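Local coordinates for glutathione S-transferase (Ceriporiopsis subvermispora, PDB 6J3E), which probably conjugates glutathione to small electrophilic substrates, as a fungal serine-type glutathione S-transferase with a thioredoxin-like N-terminal domain, at residues K26-L31 with T40-Y45; L127-L132 with A172-K177; G183-W188 with L197-D202. All coordinates share one frame; numbering follows the deposited sequence.

Contact 1. Residues K26-L31 with T40-Y45. With EDO (1,2-ethanediol), chain D.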
ATOM      1  N   LYS A  26      -6.354  12.021  12.931  1.00 53.75           N
ATOM      2  CA  LYS A  26      -6.250  10.577  13.071  1.00 53.16           C
ATOM      3  C   LYS A  26      -6.188  10.215  14.546  1.00 53.10           C
ATOM      4  O   LYS A  26      -6.943   9.361  15.021  1.00 52.24           O
ATOM      5  CB  LYS A  26      -5.028  10.047  12.318  1.00 54.02           C
ATOM      6  CG  LYS A  26      -5.154  10.089  10.794  1.00 54.68           C
ATOM      7  CD  LYS A  26      -3.995   9.360  10.102  1.00 50.81           C
ATOM      8  CE  LYS A  26      -2.923  10.321   9.686  1.00 50.97           C
ATOM      9  NZ  LYS A  26      -1.579   9.731   9.556  1.00 56.59           N
ATOM     10  N   THR A  27      -5.353  10.925  15.305  1.00 52.77           N
ATOM     11  CA  THR A  27      -5.203  10.618  16.729  1.00 55.00           C
ATOM     12  C   THR A  27      -6.372  11.154  17.554  1.00 54.52           C
ATOM     13  O   THR A  27      -6.791  10.509  18.525  1.00 56.39           O
ATOM     14  CB  THR A  27      -3.860  11.152  17.230  1.00 53.11           C
ATOM     15  OG1 THR A  27      -2.820  10.346  16.670  1.00 52.41           O
ATOM     16  CG2 THR A  27      -3.751  11.092  18.758  1.00 53.35           C
ATOM     17  N   ARG A  28      -6.928  12.309  17.179  1.00 50.23           N
ATOM     18  CA  ARG A  28      -8.131  12.785  17.850  1.00 53.49           C
ATOM     19  C   ARG A  28      -9.282  11.803  17.645  1.00 60.34           C
ATOM     20  O   ARG A  28      -9.933  11.379  18.609  1.00 59.25           O
ATOM     21  CB  ARG A  28      -8.508  14.184  17.350  1.00 54.34           C
ATOM     22  CG  ARG A  28      -9.703  14.797  18.084  1.00 58.07           C
ATOM     23  CD  ARG A  28     -10.011  16.232  17.653  1.00 58.41           C
ATOM     24  NE  ARG A  28      -8.936  17.167  17.970  1.00 62.77           N
ATOM     25  CZ  ARG A  28      -8.737  17.720  19.168  1.00 63.42           C
ATOM     26  NH1 ARG A  28      -9.527  17.430  20.194  1.00 60.30           N
ATOM     27  NH2 ARG A  28      -7.734  18.571  19.341  1.00 63.36           N
ATOM     28  N   TYR A  29      -9.541  11.421  16.391  1.00 56.87           N
ATOM     29  CA  TYR A  29     -10.550  10.402  16.127  1.00 57.85           C
ATOM     30  C   TYR A  29     -10.312   9.169  16.995  1.00 59.43           C
ATOM     31  O   TYR A  29     -11.243   8.657  17.630  1.00 58.34           O
ATOM     32  CB  TYR A  29     -10.545  10.020  14.641  1.00 55.14           C
ATOM     33  CG  TYR A  29     -11.478  10.820  13.742  1.00 58.60           C
ATOM     34  CD1 TYR A  29     -12.805  11.051  14.102  1.00 62.43           C
ATOM     35  CD2 TYR A  29     -11.042  11.309  12.520  1.00 53.70           C
ATOM     36  CE1 TYR A  29     -13.666  11.759  13.269  1.00 58.13           C
ATOM     37  CE2 TYR A  29     -11.889  12.018  11.688  1.00 59.05           C
ATOM     38  CZ  TYR A  29     -13.202  12.244  12.060  1.00 61.46           C
ATOM     39  OH  TYR A  29     -14.041  12.963  11.217  1.00 59.78           O
ATOM     40  N   THR A  30      -9.057   8.709  17.072  1.00 59.13           N
ATOM     41  CA  THR A  30      -8.765   7.481  17.809  1.00 61.38           C
ATOM     42  C   THR A  30      -9.067   7.637  19.304  1.00 63.21           C
ATOM     43  O   THR A  30      -9.677   6.744  19.914  1.00 62.53           O
ATOM     44  CB  THR A  30      -7.310   7.057  17.566  1.00 58.17           C
ATOM     45  OG1 THR A  30      -7.069   6.980  16.152  1.00 56.17           O
ATOM     46  CG2 THR A  30      -7.039   5.680  18.159  1.00 49.26           C
ATOM     47  N   LEU A  31      -8.686   8.774  19.905  1.00 59.68           N
ATOM     48  CA  LEU A  31      -8.984   8.989  21.323  1.00 61.47           C
ATOM     49  C   LEU A  31     -10.486   9.149  21.572  1.00 61.57           C
ATOM     50  O   LEU A  31     -10.986   8.715  22.614  1.00 59.89           O
ATOM     51  CB  LEU A  31      -8.218  10.207  21.840  1.00 61.85           C
ATOM     52  CG  LEU A  31      -6.694  10.088  21.945  1.00 58.11           C
ATOM     53  CD1 LEU A  31      -6.090  11.469  22.024  1.00 59.77           C
ATOM     54  CD2 LEU A  31      -6.280   9.280  23.159  1.00 56.99           C
ATOM     55  N   THR A  40      -6.141  18.859  25.349  1.00 64.23           N
ATOM     56  CA  THR A  40      -5.436  19.311  24.159  1.00 65.41           C
ATOM     57  C   THR A  40      -4.489  20.455  24.496  1.00 63.89           C
ATOM     58  O   THR A  40      -4.871  21.403  25.184  1.00 68.06           O
ATOM     59  CB  THR A  40      -6.407  19.749  23.066  1.00 62.58           C
ATOM     60  OG1 THR A  40      -7.153  18.614  22.619  1.00 58.05           O
ATOM     61  CG2 THR A  40      -5.614  20.324  21.878  1.00 59.66           C
ATOM     62  N   ILE A  41      -3.259  20.364  23.994  1.00 64.35           N
ATOM     63  CA  ILE A  41      -2.248  21.405  24.132  1.00 65.79           C
ATOM     64  C   ILE A  41      -1.900  21.915  22.731  1.00 65.57           C
ATOM     65  O   ILE A  41      -1.357  21.163  21.909  1.00 62.35           O
ATOM     66  CB  ILE A  41      -0.997  20.886  24.852  1.00 58.05           C
ATOM     67  CG1 ILE A  41      -1.364  20.355  26.235  1.00 67.42           C
ATOM     68  CG2 ILE A  41       0.012  21.986  24.942  1.00 57.51           C
ATOM     69  CD1 ILE A  41      -0.195  20.058  27.129  1.00 68.27           C
ATOM     70  N   TRP A  42      -2.182  23.196  22.473  1.00 60.18           N
ATOM     71  CA  TRP A  42      -2.070  23.780  21.137  1.00 60.23           C
ATOM     72  C   TRP A  42      -0.658  24.303  20.905  1.00 61.29           C
ATOM     73  O   TRP A  42      -0.169  25.147  21.664  1.00 61.34           O
ATOM     74  CB  TRP A  42      -3.107  24.891  20.962  1.00 60.71           C
ATOM     75  CG  TRP A  42      -4.527  24.345  21.065  1.00 64.46           C
ATOM     76  CD1 TRP A  42      -5.372  24.424  22.144  1.00 62.61           C
ATOM     77  CD2 TRP A  42      -5.225  23.585  20.070  1.00 60.26           C
ATOM     78  NE1 TRP A  42      -6.560  23.784  21.864  1.00 62.83           N
ATOM     79  CE2 TRP A  42      -6.492  23.264  20.598  1.00 61.60           C
ATOM     80  CE3 TRP A  42      -4.904  23.156  18.781  1.00 59.81           C
ATOM     81  CZ2 TRP A  42      -7.431  22.537  19.881  1.00 62.72           C
ATOM     82  CZ3 TRP A  42      -5.844  22.447  18.064  1.00 57.07           C
ATOM     83  CH2 TRP A  42      -7.090  22.144  18.614  1.00 64.86           C
ATOM     84  N   VAL A  43      -0.012  23.816  19.845  1.00 60.35           N
ATOM     85  CA  VAL A  43       1.390  24.116  19.576  1.00 57.43           C
ATOM     86  C   VAL A  43       1.537  24.652  18.159  1.00 58.37           C
ATOM     87  O   VAL A  43       1.079  24.026  17.197  1.00 58.85           O
ATOM     88  CB  VAL A  43       2.281  22.877  19.786  1.00 60.49           C
ATOM     89  CG1 VAL A  43       3.718  23.176  19.360  1.00 54.83           C
ATOM     90  CG2 VAL A  43       2.218  22.433  21.254  1.00 54.34           C
ATOM     91  N   GLU A  44       2.178  25.810  18.030  1.00 63.45           N
ATOM     92  CA  GLU A  44       2.414  26.375  16.711  1.00 55.07           C
ATOM     93  C   GLU A  44       3.497  25.580  15.997  1.00 57.40           C
ATOM     94  O   GLU A  44       4.394  25.005  16.624  1.00 56.14           O
ATOM     95  CB  GLU A  44       2.817  27.847  16.815  1.00 55.98           C
ATOM     96  CG  GLU A  44       1.748  28.766  17.395  1.00 56.21           C
ATOM     97  CD  GLU A  44       0.527  28.931  16.496  1.00 63.39           C
ATOM     98  OE1 GLU A  44       0.624  28.653  15.280  1.00 59.55           O
ATOM     99  OE2 GLU A  44      -0.540  29.338  17.013  1.00 68.19           O
ATOM    100  N   TYR A  45       3.396  25.552  14.668  1.00 55.00           N
ATOM    101  CA  TYR A  45       4.359  24.841  13.827  1.00 57.68           C
ATOM    102  C   TYR A  45       5.808  25.088  14.216  1.00 57.20           C
ATOM    103  O   TYR A  45       6.552  24.106  14.378  1.00 61.63           O
ATOM    104  CB  TYR A  45       4.125  25.210  12.353  1.00 55.44           C
ATOM    105  CG  TYR A  45       3.472  24.108  11.557  1.00 57.03           C
ATOM    106  CD1 TYR A  45       4.184  22.956  11.220  1.00 55.42           C
ATOM    107  CD2 TYR A  45       2.144  24.202  11.156  1.00 51.78           C
ATOM    108  CE1 TYR A  45       3.592  21.934  10.492  1.00 56.43           C
ATOM    109  CE2 TYR A  45       1.536  23.177  10.431  1.00 56.04           C
ATOM    110  CZ  TYR A  45       2.268  22.051  10.095  1.00 58.90           C
ATOM    111  OH  TYR A  45       1.681  21.026   9.378  1.00 61.93           O
TER
HETATM  112  C1  EDO D 302       2.638  11.870  12.338  1.00 57.57           C
HETATM  113  O1  EDO D 302       3.057  12.791  11.318  1.00 64.76           O
HETATM  114  C2  EDO D 302       1.828  10.752  11.697  1.00 63.38           C
HETATM  115  O2  EDO D 302       0.460  11.153  11.629  1.00 60.12           O
HETATM  116  O   HOH W   1      -9.567  18.514  22.884  1.00 60.68           O
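Arg-28 reaches from helix 22-34 to Thr-40 and Trp-42 of strand 38-42, bridging helix and second strand of the beta-alpha-beta crossover that opens the thioredoxin-like domain. Its chain leaves with CG anti to the backbone N (chi1 -176°) and bends at chi3, which carries the guanidinium out to the strand.

The polar contact is modest. NH2 of Arg-28 gives Thr-40 OG1, which lies at the edge of the guanidinium near its plane, a weak hydrogen bond of 3.3 Å, bent to 146° at the hydrogen. The strongest polar partner of the same NH2 is Asp-9, at the end of strand 5-9, through a salt bridge. A water accepts from NH1 of Arg-28 at 2.9 Å. Were Arg-28 replaced by an alanine, the Asp-9 carboxylate would probably lose this counter-charge, and Thr-40 OG1 its donor from the helix.

Van der Waals contact completes the joint: Trp-42 CH2 lies 3.7 Å from Arg-28 NH2 in an oblique approach, with the two planes only 16° apart. Thr-40 CG2 sits over one face of the indole.

Two residues before Arg-28, Lys-26 turns to the glutathione site, where NZ donates to O2 of a 1,2-ethanediol at 3.2 Å and is also hydrogen-bonded to Ser-86. The carbonyl O of Lys-26 is gripped from opposite faces, by Thr-30 N at 3.0 Å and by Thr-30 OG1 at 2.6 Å.

Contact 2. Residues L127-L132 with A172-K177; sequences LAPIML and AKAWEK
Two backbone N-H groups, those of Ile-130 and Met-131, grip Leu-127 O from opposite faces of its plane, at 3.0 Å from Ile-130 N and 2.9 Å from Met-131 N. The double grip marks a kink in helix 109-136: Pro-129 has no N-H to give, and Ile-130 N turns to a carbonyl three residues back rather than four. This irregular turn presents Ile-130 and Pro-129 to helix 169-189 in the all-helical C-terminal domain.

The axes of the two short segments approach to 9.1 Å and run steeply across each other at -120°. The closest backbones are those of Pro-129 and Ala-174, where the small side chain of Ala-174 is consistent with the close approach. Into this place comes Ile-130, with CG1 anti to its own carbonyl carbon and the chain extended beyond (chi2 160°), so that CD1 reaches past Ala-174 CB at 3.6 Å. Ile-130 CD1 also stands over the five-membered ring of Trp-175 as a CH-pi contact, 3.6 Å from its centroid and 9° off the normal. Pro-129 CG meets the Ala-174 methyl more loosely, and Ile-178, one turn on from Ala-174, also packs on Ile-130.

The indole is fixed at its polar end too, since Trp-175 NE1 donates a hydrogen bond to Glu-228 of helix 227-232. The joint between the two segments is thus apolar and rests mainly on Ile-130 CD1 against Ala-174 and the Trp-175 ring, with Pro-129 adding a looser contact.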
ATOM      1  N   LEU A 127      -3.074  15.074  -2.578  1.00 51.77           N
ATOM      2  CA  LEU A 127      -3.708  16.208  -1.920  1.00 52.22           C
ATOM      3  C   LEU A 127      -2.795  17.422  -1.869  1.00 54.64           C
ATOM      4  O   LEU A 127      -3.271  18.552  -2.031  1.00 54.95           O
ATOM      5  CB  LEU A 127      -4.142  15.839  -0.511  1.00 43.74           C
ATOM      6  CG  LEU A 127      -5.194  14.750  -0.443  1.00 45.51           C
ATOM      7  CD1 LEU A 127      -5.554  14.474   1.009  1.00 51.93           C
ATOM      8  CD2 LEU A 127      -6.404  15.208  -1.163  1.00 47.24           C
ATOM      9  N   ALA A 128      -1.490  17.207  -1.690  1.00 55.75           N
ATOM     10  CA  ALA A 128      -0.570  18.274  -1.285  1.00 55.24           C
ATOM     11  C   ALA A 128      -0.671  19.545  -2.126  1.00 55.84           C
ATOM     12  O   ALA A 128      -0.775  20.634  -1.534  1.00 54.90           O
ATOM     13  CB  ALA A 128       0.860  17.714  -1.276  1.00 44.20           C
ATOM     14  N   PRO A 129      -0.674  19.499  -3.467  1.00 51.88           N
ATOM     15  CA  PRO A 129      -0.660  20.769  -4.217  1.00 57.39           C
ATOM     16  C   PRO A 129      -1.883  21.638  -3.983  1.00 53.59           C
ATOM     17  O   PRO A 129      -1.777  22.866  -4.096  1.00 56.21           O
ATOM     18  CB  PRO A 129      -0.543  20.323  -5.683  1.00 51.76           C
ATOM     19  CG  PRO A 129      -0.835  18.932  -5.707  1.00 45.29           C
ATOM     20  CD  PRO A 129      -0.516  18.351  -4.371  1.00 49.83           C
ATOM     21  N   ILE A 130      -3.021  21.051  -3.627  1.00 52.01           N
ATOM     22  CA  ILE A 130      -4.212  21.833  -3.322  1.00 46.41           C
ATOM     23  C   ILE A 130      -4.317  22.126  -1.839  1.00 52.15           C
ATOM     24  O   ILE A 130      -4.692  23.235  -1.442  1.00 55.47           O
ATOM     25  CB  ILE A 130      -5.463  21.099  -3.834  1.00 50.50           C
ATOM     26  CG1 ILE A 130      -5.571  21.258  -5.359  1.00 53.16           C
ATOM     27  CG2 ILE A 130      -6.723  21.588  -3.093  1.00 49.47           C
ATOM     28  CD1 ILE A 130      -6.448  20.239  -6.023  1.00 50.98           C
ATOM     29  N   MET A 131      -3.962  21.155  -1.003  1.00 45.22           N
ATOM     30  CA  MET A 131      -4.297  21.255   0.407  1.00 52.96           C
ATOM     31  C   MET A 131      -3.252  22.009   1.230  1.00 53.21           C
ATOM     32  O   MET A 131      -3.616  22.723   2.165  1.00 52.67           O
ATOM     33  CB  MET A 131      -4.519  19.853   0.981  1.00 52.80           C
ATOM     34  CG  MET A 131      -5.807  19.180   0.510  1.00 49.36           C
ATOM     35  SD  MET A 131      -7.271  20.213   0.786  1.00 49.01           S
ATOM     36  CE  MET A 131      -7.141  20.547   2.563  1.00 47.52           C
ATOM     37  N   LEU A 132      -1.967  21.884   0.917  1.00 52.47           N
ATOM     38  CA  LEU A 132      -0.969  22.613   1.697  1.00 47.15           C
ATOM     39  C   LEU A 132      -1.121  24.124   1.565  1.00 54.48           C
ATOM     40  O   LEU A 132      -1.064  24.818   2.597  1.00 52.59           O
ATOM     41  CB  LEU A 132       0.443  22.157   1.316  1.00 42.54           C
ATOM     42  CG  LEU A 132       0.790  20.688   1.553  1.00 52.75           C
ATOM     43  CD1 LEU A 132       2.295  20.462   1.552  1.00 51.43           C
ATOM     44  CD2 LEU A 132       0.171  20.178   2.826  1.00 45.19           C
ATOM     45  N   ALA A 172      -6.802  21.494 -12.078  1.00 53.30           N
ATOM     46  CA  ALA A 172      -7.696  20.461 -12.585  1.00 54.51           C
ATOM     47  C   ALA A 172      -6.989  19.115 -12.641  1.00 51.85           C
ATOM     48  O   ALA A 172      -7.564  18.096 -12.254  1.00 52.63           O
ATOM     49  CB  ALA A 172      -8.236  20.853 -13.956  1.00 47.92           C
ATOM     50  N   LYS A 173      -5.730  19.095 -13.088  1.00 50.93           N
ATOM     51  CA  LYS A 173      -4.973  17.852 -13.095  1.00 55.83           C
ATOM     52  C   LYS A 173      -4.765  17.328 -11.678  1.00 57.32           C
ATOM     53  O   LYS A 173      -4.836  16.115 -11.440  1.00 55.30           O
ATOM     54  CB  LYS A 173      -3.641  18.051 -13.819  1.00 58.33           C
ATOM     55  CG  LYS A 173      -3.836  18.299 -15.317  1.00 67.92           C
ATOM     56  CD  LYS A 173      -2.700  17.756 -16.184  1.00 80.69           C
ATOM     57  CE  LYS A 173      -3.224  16.774 -17.251  1.00 84.09           C
ATOM     58  NZ  LYS A 173      -3.544  15.414 -16.694  1.00 85.32           N
ATOM     59  N   ALA A 174      -4.560  18.231 -10.716  1.00 53.89           N
ATOM     60  CA  ALA A 174      -4.426  17.811  -9.325  1.00 47.07           C
ATOM     61  C   ALA A 174      -5.689  17.116  -8.830  1.00 52.00           C
ATOM     62  O   ALA A 174      -5.617  16.099  -8.131  1.00 50.91           O
ATOM     63  CB  ALA A 174      -4.113  19.016  -8.445  1.00 44.29           C
ATOM     64  N   TRP A 175      -6.863  17.680  -9.136  1.00 52.72           N
ATOM     65  CA  TRP A 175      -8.101  17.044  -8.697  1.00 55.38           C
ATOM     66  C   TRP A 175      -8.241  15.667  -9.310  1.00 53.81           C
ATOM     67  O   TRP A 175      -8.605  14.706  -8.624  1.00 53.50           O
ATOM     68  CB  TRP A 175      -9.313  17.896  -9.062  1.00 53.27           C
ATOM     69  CG  TRP A 175      -9.607  18.900  -8.013  1.00 59.39           C
ATOM     70  CD1 TRP A 175      -9.613  20.268  -8.154  1.00 58.90           C
ATOM     71  CD2 TRP A 175      -9.909  18.634  -6.637  1.00 55.22           C
ATOM     72  NE1 TRP A 175      -9.920  20.863  -6.948  1.00 57.04           N
ATOM     73  CE2 TRP A 175     -10.096  19.884  -6.001  1.00 56.64           C
ATOM     74  CE3 TRP A 175     -10.043  17.464  -5.883  1.00 54.86           C
ATOM     75  CZ2 TRP A 175     -10.417  19.992  -4.648  1.00 51.29           C
ATOM     76  CZ3 TRP A 175     -10.359  17.575  -4.539  1.00 51.72           C
ATOM     77  CH2 TRP A 175     -10.540  18.834  -3.937  1.00 52.74           C
ATOM     78  N   GLU A 176      -7.914  15.551 -10.594  1.00 49.23           N
ATOM     79  CA  GLU A 176      -8.042  14.284 -11.286  1.00 56.71           C
ATOM     80  C   GLU A 176      -7.214  13.219 -10.592  1.00 57.28           C
ATOM     81  O   GLU A 176      -7.677  12.092 -10.376  1.00 53.90           O
ATOM     82  CB  GLU A 176      -7.624  14.473 -12.749  1.00 58.78           C
ATOM     83  CG  GLU A 176      -7.219  13.215 -13.456  1.00 69.48           C
ATOM     84  CD  GLU A 176      -6.823  13.497 -14.913  1.00 84.83           C
ATOM     85  OE1 GLU A 176      -5.826  14.206 -15.153  1.00 77.09           O
ATOM     86  OE2 GLU A 176      -7.520  13.013 -15.827  1.00 92.65           O
ATOM     87  N   LYS A 177      -6.001  13.588 -10.188  1.00 56.71           N
ATOM     88  CA  LYS A 177      -5.142  12.667  -9.466  1.00 47.38           C
ATOM     89  C   LYS A 177      -5.704  12.352  -8.090  1.00 48.70           C
ATOM     90  O   LYS A 177      -5.589  11.214  -7.609  1.00 48.87           O
ATOM     91  CB  LYS A 177      -3.738  13.250  -9.380  1.00 50.37           C
ATOM     92  CG  LYS A 177      -2.651  12.198  -9.305  1.00 62.73           C
ATOM     93  CD  LYS A 177      -1.238  12.782  -9.547  1.00 79.09           C
ATOM     94  CE  LYS A 177      -0.121  11.810  -9.109  1.00 75.08           C
ATOM     95  NZ  LYS A 177       0.246  12.004  -7.668  1.00 77.64           N
TER

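Contact 3. Residues G183-W188 with L197-D202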
ATOM      1  N   GLY A 183     -10.410   6.590  -5.832  1.00 52.13           N
ATOM      2  CA  GLY A 183     -11.027   5.519  -6.590  1.00 51.33           C
ATOM      3  C   GLY A 183     -10.348   4.189  -6.359  1.00 53.70           C
ATOM      4  O   GLY A 183     -10.985   3.135  -6.443  1.00 56.66           O
ATOM      5  N   GLN A 184      -9.054   4.214  -6.063  1.00 53.12           N
ATOM      6  CA  GLN A 184      -8.384   2.986  -5.688  1.00 50.63           C
ATOM      7  C   GLN A 184      -8.823   2.534  -4.309  1.00 52.51           C
ATOM      8  O   GLN A 184      -8.960   1.331  -4.056  1.00 52.54           O
ATOM      9  CB  GLN A 184      -6.879   3.180  -5.728  1.00 51.09           C
ATOM     10  CG  GLN A 184      -6.382   3.621  -7.058  1.00 53.82           C
ATOM     11  CD  GLN A 184      -4.959   4.089  -6.949  1.00 62.07           C
ATOM     12  OE1 GLN A 184      -4.678   5.294  -6.972  1.00 66.13           O
ATOM     13  NE2 GLN A 184      -4.036   3.140  -6.804  1.00 67.43           N
ATOM     14  N   ILE A 185      -9.049   3.473  -3.393  1.00 50.37           N
ATOM     15  CA  ILE A 185      -9.522   3.044  -2.085  1.00 50.54           C
ATOM     16  C   ILE A 185     -10.884   2.388  -2.234  1.00 54.33           C
ATOM     17  O   ILE A 185     -11.126   1.300  -1.692  1.00 52.38           O
ATOM     18  CB  ILE A 185      -9.559   4.216  -1.090  1.00 50.45           C
ATOM     19  CG1 ILE A 185      -8.190   4.887  -0.988  1.00 50.79           C
ATOM     20  CG2 ILE A 185      -9.967   3.711   0.308  1.00 46.04           C
ATOM     21  CD1 ILE A 185      -8.093   5.822   0.222  1.00 44.96           C
ATOM     22  N   ALA A 186     -11.769   3.006  -3.023  1.00 45.77           N
ATOM     23  CA  ALA A 186     -13.096   2.447  -3.235  1.00 53.72           C
ATOM     24  C   ALA A 186     -13.008   1.037  -3.797  1.00 52.11           C
ATOM     25  O   ALA A 186     -13.685   0.129  -3.306  1.00 55.59           O
ATOM     26  CB  ALA A 186     -13.915   3.350  -4.156  1.00 49.63           C
ATOM     27  N   LYS A 187     -12.141   0.826  -4.792  1.00 51.55           N
ATOM     28  CA  LYS A 187     -11.971  -0.513  -5.344  1.00 54.11           C
ATOM     29  C   LYS A 187     -11.413  -1.479  -4.295  1.00 55.85           C
ATOM     30  O   LYS A 187     -11.870  -2.624  -4.203  1.00 57.59           O
ATOM     31  CB  LYS A 187     -11.091  -0.460  -6.600  1.00 57.26           C
ATOM     32  CG  LYS A 187     -11.882  -0.241  -7.911  1.00 63.17           C
ATOM     33  CD  LYS A 187     -13.214  -1.063  -7.907  1.00 68.43           C
ATOM     34  CE  LYS A 187     -13.555  -1.703  -9.263  1.00 71.87           C
ATOM     35  NZ  LYS A 187     -14.415  -2.930  -9.117  1.00 72.36           N
ATOM     36  N   TRP A 188     -10.470  -1.027  -3.453  1.00 52.82           N
ATOM     37  CA  TRP A 188     -10.009  -1.887  -2.360  1.00 54.25           C
ATOM     38  C   TRP A 188     -11.161  -2.328  -1.465  1.00 52.28           C
ATOM     39  O   TRP A 188     -11.192  -3.475  -1.008  1.00 49.21           O
ATOM     40  CB  TRP A 188      -8.969  -1.177  -1.503  1.00 49.58           C
ATOM     41  CG  TRP A 188      -7.801  -0.711  -2.242  1.00 51.53           C
ATOM     42  CD1 TRP A 188      -7.405  -1.090  -3.486  1.00 45.67           C
ATOM     43  CD2 TRP A 188      -6.856   0.262  -1.793  1.00 53.34           C
ATOM     44  NE1 TRP A 188      -6.264  -0.414  -3.840  1.00 45.76           N
ATOM     45  CE2 TRP A 188      -5.907   0.424  -2.817  1.00 48.58           C
ATOM     46  CE3 TRP A 188      -6.721   1.011  -0.622  1.00 52.79           C
ATOM     47  CZ2 TRP A 188      -4.837   1.302  -2.705  1.00 48.28           C
ATOM     48  CZ3 TRP A 188      -5.660   1.886  -0.518  1.00 50.14           C
ATOM     49  CH2 TRP A 188      -4.733   2.022  -1.552  1.00 51.31           C
ATOM     50  N   LEU A 197     -17.952  -0.024   3.776  1.00 55.61           N
ATOM     51  CA  LEU A 197     -17.475   1.275   4.204  1.00 56.15           C
ATOM     52  C   LEU A 197     -16.303   1.173   5.162  1.00 55.74           C
ATOM     53  O   LEU A 197     -15.496   2.106   5.232  1.00 58.13           O
ATOM     54  CB  LEU A 197     -18.607   2.072   4.853  1.00 57.50           C
ATOM     55  CG  LEU A 197     -19.480   2.712   3.784  1.00 57.84           C
ATOM     56  CD1 LEU A 197     -20.897   2.734   4.265  1.00 56.73           C
ATOM     57  CD2 LEU A 197     -18.970   4.108   3.469  1.00 58.01           C
ATOM     58  N   LEU A 198     -16.185   0.068   5.880  1.00 52.49           N
ATOM     59  CA  LEU A 198     -15.068  -0.179   6.764  1.00 48.40           C
ATOM     60  C   LEU A 198     -14.227  -1.320   6.220  1.00 56.53           C
ATOM     61  O   LEU A 198     -14.749  -2.284   5.640  1.00 56.63           O
ATOM     62  CB  LEU A 198     -15.555  -0.525   8.162  1.00 59.99           C
ATOM     63  CG  LEU A 198     -16.591   0.434   8.739  1.00 64.17           C
ATOM     64  CD1 LEU A 198     -16.805   0.085  10.202  1.00 61.75           C
ATOM     65  CD2 LEU A 198     -16.149   1.899   8.570  1.00 58.70           C
ATOM     66  N   PHE A 199     -12.918  -1.224   6.450  1.00 53.56           N
ATOM     67  CA  PHE A 199     -11.997  -2.207   5.883  1.00 56.19           C
ATOM     68  C   PHE A 199     -12.257  -3.623   6.396  1.00 58.41           C
ATOM     69  O   PHE A 199     -12.210  -4.580   5.611  1.00 55.53           O
ATOM     70  CB  PHE A 199     -10.557  -1.784   6.154  1.00 51.46           C
ATOM     71  CG  PHE A 199      -9.989  -0.987   5.046  1.00 53.35           C
ATOM     72  CD1 PHE A 199     -10.355   0.348   4.887  1.00 49.76           C
ATOM     73  CD2 PHE A 199      -9.151  -1.577   4.120  1.00 48.20           C
ATOM     74  CE1 PHE A 199      -9.866   1.092   3.835  1.00 48.92           C
ATOM     75  CE2 PHE A 199      -8.647  -0.836   3.062  1.00 49.50           C
ATOM     76  CZ  PHE A 199      -9.012   0.503   2.916  1.00 50.64           C
ATOM     77  N   LEU A 200     -12.501  -3.787   7.709  1.00 56.95           N
ATOM     78  CA  LEU A 200     -12.772  -5.106   8.280  1.00 59.68           C
ATOM     79  C   LEU A 200     -14.222  -5.538   8.128  1.00 60.30           C
ATOM     80  O   LEU A 200     -14.585  -6.590   8.664  1.00 63.69           O
ATOM     81  CB  LEU A 200     -12.415  -5.167   9.770  1.00 58.01           C
ATOM     82  CG  LEU A 200     -11.129  -4.558  10.309  1.00 57.79           C
ATOM     83  CD1 LEU A 200     -11.139  -4.632  11.836  1.00 60.92           C
ATOM     84  CD2 LEU A 200      -9.897  -5.249   9.738  1.00 52.32           C
ATOM     85  N   GLY A 201     -15.048  -4.756   7.435  1.00 59.62           N
ATOM     86  CA  GLY A 201     -16.446  -5.084   7.229  1.00 56.93           C
ATOM     87  C   GLY A 201     -17.383  -4.372   8.184  1.00 60.80           C
ATOM     88  O   GLY A 201     -17.936  -3.316   7.871  1.00 59.80           O
ATOM     89  N   ASP A 202     -17.557  -4.953   9.367  1.00 60.97           N
ATOM     90  CA  ASP A 202     -18.497  -4.452  10.354  1.00 69.33           C
ATOM     91  C   ASP A 202     -17.841  -3.694  11.505  1.00 72.00           C
ATOM     92  O   ASP A 202     -18.521  -2.901  12.160  1.00 77.23           O
ATOM     93  CB  ASP A 202     -19.312  -5.626  10.919  1.00 68.71           C
ATOM     94  CG  ASP A 202     -18.433  -6.825  11.238  1.00 79.82           C
ATOM     95  OD1 ASP A 202     -17.227  -6.774  10.880  1.00 82.45           O
ATOM     96  OD2 ASP A 202     -18.927  -7.813  11.825  1.00 81.45           O
TER
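The rings of Phe-199 and Trp-188 meet edge to edge, Phe-199 CZ lying 4.2 Å from Trp-188 CE3 and each atom near the plane of the other ring. At the same edge of the phenyl, CZ also touches Ile-185 CG2 at 4.2 Å, which places the tip of Phe-199 against two residues of one helical turn. One face of the Trp-188 indole is turned back on its own helix: with chi2 at -16° it covers Ile-185 CA, 3.6 Å from the ring plane, and the carbonyl carbon of Gln-184.

Phe-199 stands in the type I turn Leu-198 to Gly-201, closed by Gly-201 N to Leu-198 O at 3.1 Å. Asp-208, in the first turn of helix 206-222, accepts from Phe-199 N and ties the turn to that helix.

The buried cluster joins the end of helix 169-189 to the connection that leads into helix 206-222. Phe-115 of helix 109-136 meets the Phe-199 ring edge-to-face, while Phe-119 and Ile-123 of that helix and Ile-211 of helix 206-222 pack on Ile-185. Trp-188 and Phe-199 also pack on Ala-114 and Ala-110 of the second subunit, so the cluster borders the dimer interface between the helical domains.

Contact 1 belongs to the thioredoxin-like domain, contacts 2 and 3 to the helical domain, and contact 1 lies across the centre of the chain from both, with centres about 25 and 26 Å away. Helix 169-189 links contacts 2 and 3: one uses its earlier turns, the other its end, with centres about 22 Å apart and nearest atoms about 6 Å. Contact 1 stands nearest the glutathione site, for it holds Lys-26, and the 1,2-ethanediol there also bonds Ser-86 and Asn-23. The other two are more remote: the side chain of Ile-185 is about 11 Å from that of Lys-26, and that of Pro-129 about 11 Å from that of Arg-151.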